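Kallikrein-10 (Homo sapiens, PDB 5LPE) is a secreted, zinc-inhibited serine peptidase of the kallikrein subfamily with a zymogen-like structure and a tumour-suppressor role in breast and prostate cancer. Local coordinates at residues Q66-R72 / K100-V106; Q126-W132 / G145-I151. The contacts are given in a common frame with arbitrary orientation. Numbering follows the deposited sequence.

Contact 1. Residues Q66-R72 / K100-V106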
loop_
_atom_site.group_PDB
_atom_site.type_symbol
_atom_site.label_atom_id
_atom_site.label_comp_id
_atom_site.label_asym_id
_atom_site.label_seq_id
_atom_site.Cartn_x
_atom_site.Cartn_y
_atom_site.Cartn_z
ATOM N N GLN A 66 -15.116 -11.160 -1.840
ATOM C CA GLN A 66 -15.984 -10.357 -1.019
ATOM C C GLN A 66 -15.945 -8.927 -1.425
ATOM O O GLN A 66 -14.909 -8.320 -1.453
ATOM C CB GLN A 66 -15.666 -10.541 0.448
ATOM C CG GLN A 66 -15.777 -11.983 0.855
ATOM C CD GLN A 66 -15.188 -12.336 2.206
ATOM O OE1 GLN A 66 -15.245 -11.573 3.148
ATOM N NE2 GLN A 66 -14.666 -13.541 2.302
ATOM N N LEU A 67 -17.111 -8.396 -1.727
ATOM C CA LEU A 67 -17.235 -7.040 -2.146
ATOM C C LEU A 67 -17.756 -6.217 -1.034
ATOM O O LEU A 67 -18.644 -6.601 -0.331
ATOM C CB LEU A 67 -18.213 -6.925 -3.300
ATOM C CG LEU A 67 -17.711 -7.384 -4.645
ATOM C CD1 LEU A 67 -18.652 -7.008 -5.761
ATOM C CD2 LEU A 67 -16.366 -6.764 -4.877
ATOM N N ARG A 68 -17.194 -5.051 -0.886
ATOM C CA ARG A 68 -17.717 -4.147 0.128
ATOM C C ARG A 68 -17.616 -2.738 -0.424
ATOM O O ARG A 68 -17.000 -2.493 -1.457
ATOM C CB ARG A 68 -16.966 -4.224 1.465
ATOM C CG ARG A 68 -17.034 -5.547 2.172
ATOM C CD ARG A 68 -18.424 -5.869 2.672
ATOM N NE ARG A 68 -18.354 -6.982 3.609
ATOM C CZ ARG A 68 -18.349 -8.259 3.245
ATOM N NH1 ARG A 68 -18.419 -8.581 1.965
ATOM N NH2 ARG A 68 -18.273 -9.210 4.158
ATOM N N ARG A 69 -18.243 -1.806 0.261
ATOM C CA ARG A 69 -18.087 -0.407 -0.069
ATOM C C ARG A 69 -17.695 0.359 1.159
ATOM O O ARG A 69 -17.849 -0.106 2.287
ATOM C CB ARG A 69 -19.352 0.193 -0.609
ATOM C CG ARG A 69 -19.668 -0.445 -1.834
ATOM C CD ARG A 69 -20.955 0.003 -2.223
ATOM N NE ARG A 69 -21.879 -1.086 -2.072
ATOM C CZ ARG A 69 -22.962 -1.160 -2.807
ATOM N NH1 ARG A 69 -23.783 -2.200 -2.697
ATOM N NH2 ARG A 69 -23.107 -0.253 -3.773
ATOM N N THR A 70 -17.217 1.559 0.920
ATOM C CA THR A 70 -16.686 2.359 1.999
ATOM C C THR A 70 -17.716 3.406 2.410
ATOM O O THR A 70 -18.567 3.823 1.618
ATOM C CB THR A 70 -15.340 2.976 1.593
ATOM O OG1 THR A 70 -15.519 3.815 0.460
ATOM C CG2 THR A 70 -14.386 1.871 1.191
ATOM N N THR A 71 -17.709 3.732 3.695
ATOM C CA THR A 71 -18.486 4.846 4.214
ATOM C C THR A 71 -17.541 5.907 4.760
ATOM O O THR A 71 -17.331 6.936 4.117
ATOM C CB THR A 71 -19.456 4.360 5.287
ATOM O OG1 THR A 71 -18.742 3.535 6.218
ATOM C CG2 THR A 71 -20.563 3.541 4.662
ATOM N N ARG A 72 -16.932 5.666 5.916
ATOM C CA ARG A 72 -15.996 6.634 6.469
ATOM C C ARG A 72 -14.691 6.577 5.701
ATOM O O ARG A 72 -14.172 5.496 5.397
ATOM C CB ARG A 72 -15.763 6.374 7.954
ATOM C CG ARG A 72 -17.015 6.573 8.799
ATOM C CD ARG A 72 -16.670 6.492 10.251
ATOM N NE ARG A 72 -15.764 7.557 10.641
ATOM C CZ ARG A 72 -14.963 7.489 11.700
ATOM N NH1 ARG A 72 -14.965 6.395 12.459
ATOM N NH2 ARG A 72 -14.163 8.512 11.999
ATOM N N LYS A 100 -13.340 2.999 5.715
ATOM C CA LYS A 100 -14.164 2.101 6.506
ATOM C C LYS A 100 -15.096 1.309 5.596
ATOM O O LYS A 100 -15.775 1.883 4.743
ATOM C CB LYS A 100 -14.964 2.865 7.552
ATOM C CG LYS A 100 -15.545 1.928 8.603
ATOM C CD LYS A 100 -16.890 2.403 9.072
ATOM C CE LYS A 100 -17.123 2.001 10.509
ATOM N NZ LYS A 100 -16.739 0.598 10.716
ATOM N N LEU A 101 -15.129 -0.008 5.776
ATOM C CA LEU A 101 -16.038 -0.845 4.999
ATOM C C LEU A 101 -17.458 -0.798 5.570
ATOM O O LEU A 101 -17.665 -0.809 6.789
ATOM C CB LEU A 101 -15.536 -2.291 4.947
ATOM C CG LEU A 101 -14.132 -2.528 4.383
ATOM C CD1 LEU A 101 -13.861 -4.018 4.138
ATOM C CD2 LEU A 101 -13.910 -1.713 3.119
ATOM N N ALA A 102 -18.437 -0.724 4.668
ATOM C CA ALA A 102 -19.834 -0.676 5.080
ATOM C C ALA A 102 -20.143 -1.823 6.024
ATOM O O ALA A 102 -20.598 -1.613 7.150
ATOM C CB ALA A 102 -20.741 -0.721 3.850
ATOM N N ARG A 103 -19.833 -3.040 5.597
ATOM C CA ARG A 103 -20.013 -4.238 6.389
ATOM C C ARG A 103 -18.665 -4.915 6.623
ATOM O O ARG A 103 -17.794 -4.897 5.741
ATOM C CB ARG A 103 -20.974 -5.213 5.690
ATOM C CG ARG A 103 -22.318 -4.595 5.324
ATOM C CD ARG A 103 -23.253 -5.599 4.647
ATOM N NE ARG A 103 -23.020 -5.759 3.208
ATOM C CZ ARG A 103 -22.575 -6.878 2.639
ATOM N NH1 ARG A 103 -22.305 -7.950 3.378
ATOM N NH2 ARG A 103 -22.408 -6.931 1.326
ATOM N N PRO A 104 -18.470 -5.521 7.798
ATOM C CA PRO A 104 -17.183 -6.160 8.101
ATOM C C PRO A 104 -16.880 -7.312 7.157
ATOM O O PRO A 104 -17.774 -8.010 6.672
ATOM C CB PRO A 104 -17.360 -6.672 9.537
ATOM C CG PRO A 104 -18.555 -5.972 10.071
ATOM C CD PRO A 104 -19.430 -5.662 8.900
ATOM N N VAL A 105 -15.589 -7.502 6.903
ATOM C CA VAL A 105 -15.127 -8.710 6.242
ATOM C C VAL A 105 -15.382 -9.906 7.155
ATOM O O VAL A 105 -15.398 -9.783 8.386
ATOM C CB VAL A 105 -13.635 -8.549 5.901
ATOM C CG1 VAL A 105 -12.928 -9.871 5.884
ATOM C CG2 VAL A 105 -13.482 -7.859 4.577
ATOM N N VAL A 106 -15.628 -11.066 6.558
ATOM C CA VAL A 106 -15.633 -12.322 7.296
ATOM C C VAL A 106 -14.220 -12.881 7.198
ATOM O O VAL A 106 -13.797 -13.300 6.120
ATOM C CB VAL A 106 -16.661 -13.313 6.732
ATOM C CG1 VAL A 106 -16.836 -14.504 7.668
ATOM C CG2 VAL A 106 -18.009 -12.626 6.458
#
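Residues 66-72 of strand 66-75 run antiparallel to the end of strand 97-101 and then follow the loop that leaves it. Three backbone hydrogen bonds join them. K100 N donates to R72 O at 2.7 Å. K100 O is taken by T71 N at 2.9 Å. A102 N gives to R69 O at a short 2.5 Å. The last two flank the non-hydrogen-bonded pair T70 and L101, whose CA atoms are 4.4 Å apart and whose side chains diverge. T70 CA-H points at K100 O, 2.9 Å from CA to O. The hydroxyl of T70 is satisfied by L50 O.

Past A102 the main chains part, and the side chain of R68 fills the gap. Its NH2 donates to P104 O at 2.8 Å. R68 NE also donates to P104 O at 3.3 Å, and weakly to R103 O at 3.0 Å. NH1 turns back to L67 O of its own strand, at 3.0 Å. All three guanidinium nitrogens therefore donate to main-chain oxygens. The guanidinium of R103 stacks on that of R68, centres 4.5 Å apart and planes 20° apart, despite the like charge. At the far end V106 N makes a weak bond to Q66 OE1 at 3.5 Å.

Strand 66-75 pairs on its other edge with strand 51-54, through R68 with A52 and Q66 with V54. The L101 and V105 backbones bond to S37 and Q36, and L101 packs on V39 of strand 38-41. T71 and R72 lie opposite K100 alone, a classic beta bulge in the N-terminal six-stranded beta-barrel of the chymotrypsin-like fold.

Contact 2. Residues Q126-W132 / G145-I151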
loop_
_atom_site.group_PDB
_atom_site.type_symbol
_atom_site.label_atom_id
_atom_site.label_comp_id
_atom_site.label_asym_id
_atom_site.label_seq_id
_atom_site.Cartn_x
_atom_site.Cartn_y
_atom_site.Cartn_z
ATOM N N GLN A 126 14.853 -7.147 3.315
ATOM C CA GLN A 126 14.227 -7.645 2.127
ATOM C C GLN A 126 12.703 -7.672 2.344
ATOM O O GLN A 126 12.205 -8.314 3.195
ATOM C CB GLN A 126 14.836 -8.971 1.731
ATOM C CG GLN A 126 16.091 -8.792 0.909
ATOM C CD GLN A 126 16.233 -9.813 -0.186
ATOM O OE1 GLN A 126 16.077 -9.531 -1.361
ATOM N NE2 GLN A 126 16.521 -11.000 0.195
ATOM N N CYS A 127 11.975 -6.922 1.558
ATOM C CA CYS A 127 10.540 -6.771 1.687
ATOM C C CYS A 127 9.897 -7.224 0.381
ATOM O O CYS A 127 10.573 -7.688 -0.532
ATOM C CB CYS A 127 10.195 -5.320 2.038
ATOM S SG CYS A 127 11.023 -4.713 3.547
ATOM N N GLN A 128 8.587 -7.105 0.306
ATOM C CA GLN A 128 7.833 -7.543 -0.842
ATOM C C GLN A 128 6.694 -6.631 -1.202
ATOM O O GLN A 128 6.090 -6.063 -0.370
ATOM C CB GLN A 128 7.232 -8.905 -0.549
ATOM C CG GLN A 128 7.939 -10.086 -1.147
ATOM C CD GLN A 128 7.020 -11.145 -1.715
ATOM O OE1 GLN A 128 7.232 -11.620 -2.816
ATOM N NE2 GLN A 128 6.042 -11.559 -0.952
ATOM N N VAL A 129 6.427 -6.524 -2.482
ATOM C CA VAL A 129 5.322 -5.751 -3.026
ATOM C C VAL A 129 4.590 -6.604 -4.048
ATOM O O VAL A 129 5.210 -7.126 -4.981
ATOM C CB VAL A 129 5.799 -4.436 -3.661
ATOM C CG1 VAL A 129 6.025 -3.410 -2.590
ATOM C CG2 VAL A 129 7.088 -4.699 -4.459
ATOM N N ALA A 130 3.274 -6.730 -3.878
ATOM C CA ALA A 130 2.415 -7.485 -4.772
ATOM C C ALA A 130 1.558 -6.514 -5.572
ATOM O O ALA A 130 1.037 -5.542 -5.026
ATOM C CB ALA A 130 1.540 -8.448 -3.978
ATOM N N GLY A 131 1.399 -6.773 -6.855
ATOM C CA GLY A 131 0.651 -5.848 -7.688
ATOM C C GLY A 131 -0.008 -6.532 -8.859
ATOM O O GLY A 131 0.460 -7.566 -9.349
ATOM N N TRP A 132 -1.106 -5.933 -9.319
ATOM C CA TRP A 132 -1.901 -6.486 -10.406
ATOM C C TRP A 132 -1.428 -6.064 -11.789
ATOM O O TRP A 132 -1.785 -6.717 -12.775
ATOM C CB TRP A 132 -3.361 -6.066 -10.248
ATOM C CG TRP A 132 -4.149 -6.851 -9.252
ATOM C CD1 TRP A 132 -4.514 -8.156 -9.349
ATOM C CD2 TRP A 132 -4.724 -6.362 -8.034
ATOM N NE1 TRP A 132 -5.267 -8.522 -8.259
ATOM C CE2 TRP A 132 -5.411 -7.436 -7.437
ATOM C CE3 TRP A 132 -4.712 -5.124 -7.385
ATOM C CZ2 TRP A 132 -6.080 -7.313 -6.225
ATOM C CZ3 TRP A 132 -5.372 -5.003 -6.180
ATOM C CH2 TRP A 132 -6.051 -6.093 -5.611
ATOM N N GLY A 145 -4.550 -10.711 -11.773
ATOM C CA GLY A 145 -3.544 -11.646 -11.299
ATOM C C GLY A 145 -2.377 -10.909 -10.669
ATOM O O GLY A 145 -1.905 -9.912 -11.230
ATOM N N LEU A 146 -1.823 -11.442 -9.586
ATOM C CA LEU A 146 -0.865 -10.704 -8.775
ATOM C C LEU A 146 0.539 -11.205 -9.037
ATOM O O LEU A 146 0.774 -12.413 -9.142
ATOM C CB LEU A 146 -1.160 -10.835 -7.281
ATOM C CG LEU A 146 -2.249 -9.955 -6.663
ATOM C CD1 LEU A 146 -2.470 -10.286 -5.185
ATOM C CD2 LEU A 146 -1.900 -8.496 -6.842
ATOM N N THR A 147 1.472 -10.275 -9.102
ATOM C CA THR A 147 2.877 -10.603 -9.228
ATOM C C THR A 147 3.609 -10.080 -8.000
ATOM O O THR A 147 3.318 -8.984 -7.513
ATOM C CB THR A 147 3.451 -10.017 -10.532
ATOM O OG1 THR A 147 3.023 -8.659 -10.675
ATOM C CG2 THR A 147 2.955 -10.818 -11.732
ATOM N N CYS A 148 4.539 -10.871 -7.489
ATOM C CA CYS A 148 5.306 -10.494 -6.313
ATOM C C CYS A 148 6.729 -10.165 -6.735
ATOM O O CYS A 148 7.328 -10.898 -7.528
ATOM C CB CYS A 148 5.310 -11.614 -5.276
ATOM S SG CYS A 148 3.846 -11.768 -4.186
ATOM N N SER A 149 7.254 -9.058 -6.209
ATOM C CA SER A 149 8.612 -8.597 -6.466
ATOM C C SER A 149 9.245 -8.271 -5.125
ATOM O O SER A 149 8.619 -7.615 -4.281
ATOM C CB SER A 149 8.646 -7.358 -7.364
ATOM O OG SER A 149 7.670 -7.414 -8.389
ATOM N N SER A 150 10.466 -8.748 -4.919
ATOM C CA SER A 150 11.189 -8.444 -3.700
ATOM C C SER A 150 11.820 -7.068 -3.810
ATOM O O SER A 150 12.117 -6.570 -4.896
ATOM C CB SER A 150 12.242 -9.517 -3.403
ATOM O OG SER A 150 13.038 -9.740 -4.546
ATOM N N ILE A 151 11.978 -6.427 -2.668
ATOM C CA ILE A 151 12.361 -5.024 -2.644
ATOM C C ILE A 151 13.305 -4.839 -1.480
ATOM O O ILE A 151 13.175 -5.504 -0.449
ATOM C CB ILE A 151 11.106 -4.099 -2.560
ATOM C CG1 ILE A 151 11.144 -3.026 -3.645
ATOM C CG2 ILE A 151 11.008 -3.466 -1.207
ATOM C CD1 ILE A 151 9.799 -2.405 -3.971
#
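G145 and L146 lead into strand 147-153, which pairs antiparallel with strand 126-131. G145 N lies near the ring plane of W132, 3.5 Å from CD1. L146 places CD2 over the face of the W132 five-membered ring, 3.5 Å from its centroid, in a CH-pi contact. T147 N donates to G131 O at 2.9 Å, and T147 O accepts from G131 N at 3.0 Å. C148 lies opposite A130, with SG 4.0 Å from A130 CB; its sulfur is in a disulfide with C10. S149 and V129 exchange bonds, S149 N to V129 O at 3.1 Å and V129 N to S149 O at 3.0 Å. S150 and Q128 form a non-hydrogen-bonded pair. I151 closes the ladder with C127, its O 2.7 Å from C127 N and its N 2.9 Å from C127 O. Its CD1 touches V129 CG2 at 3.6 Å, and L191 packs against both side chains. This regular ladder joins the first two strands of the C-terminal beta-barrel of the chymotrypsin-like fold.

Overall arrangement
The two contacts lie in different barrels of one peptidase domain. Contact 1 belongs to the N-terminal barrel and contact 2 to the C-terminal one. They follow in series along the chain, and strands 97-101 and 126-131 are consecutive. Their centres are 25 Å apart. Their nearest atoms, about 10 Å apart, do not touch. Contact 1 lies away from the catalytic and zinc sites, its centre about 18 Å from the centre of the chain. The centre of contact 2 is about 11 Å from that point. The W132 side chain is about 10 Å from that of S187, the charge-relay serine by similarity. H44 and D95, its probable relay partners, bind the zinc ion together with D92.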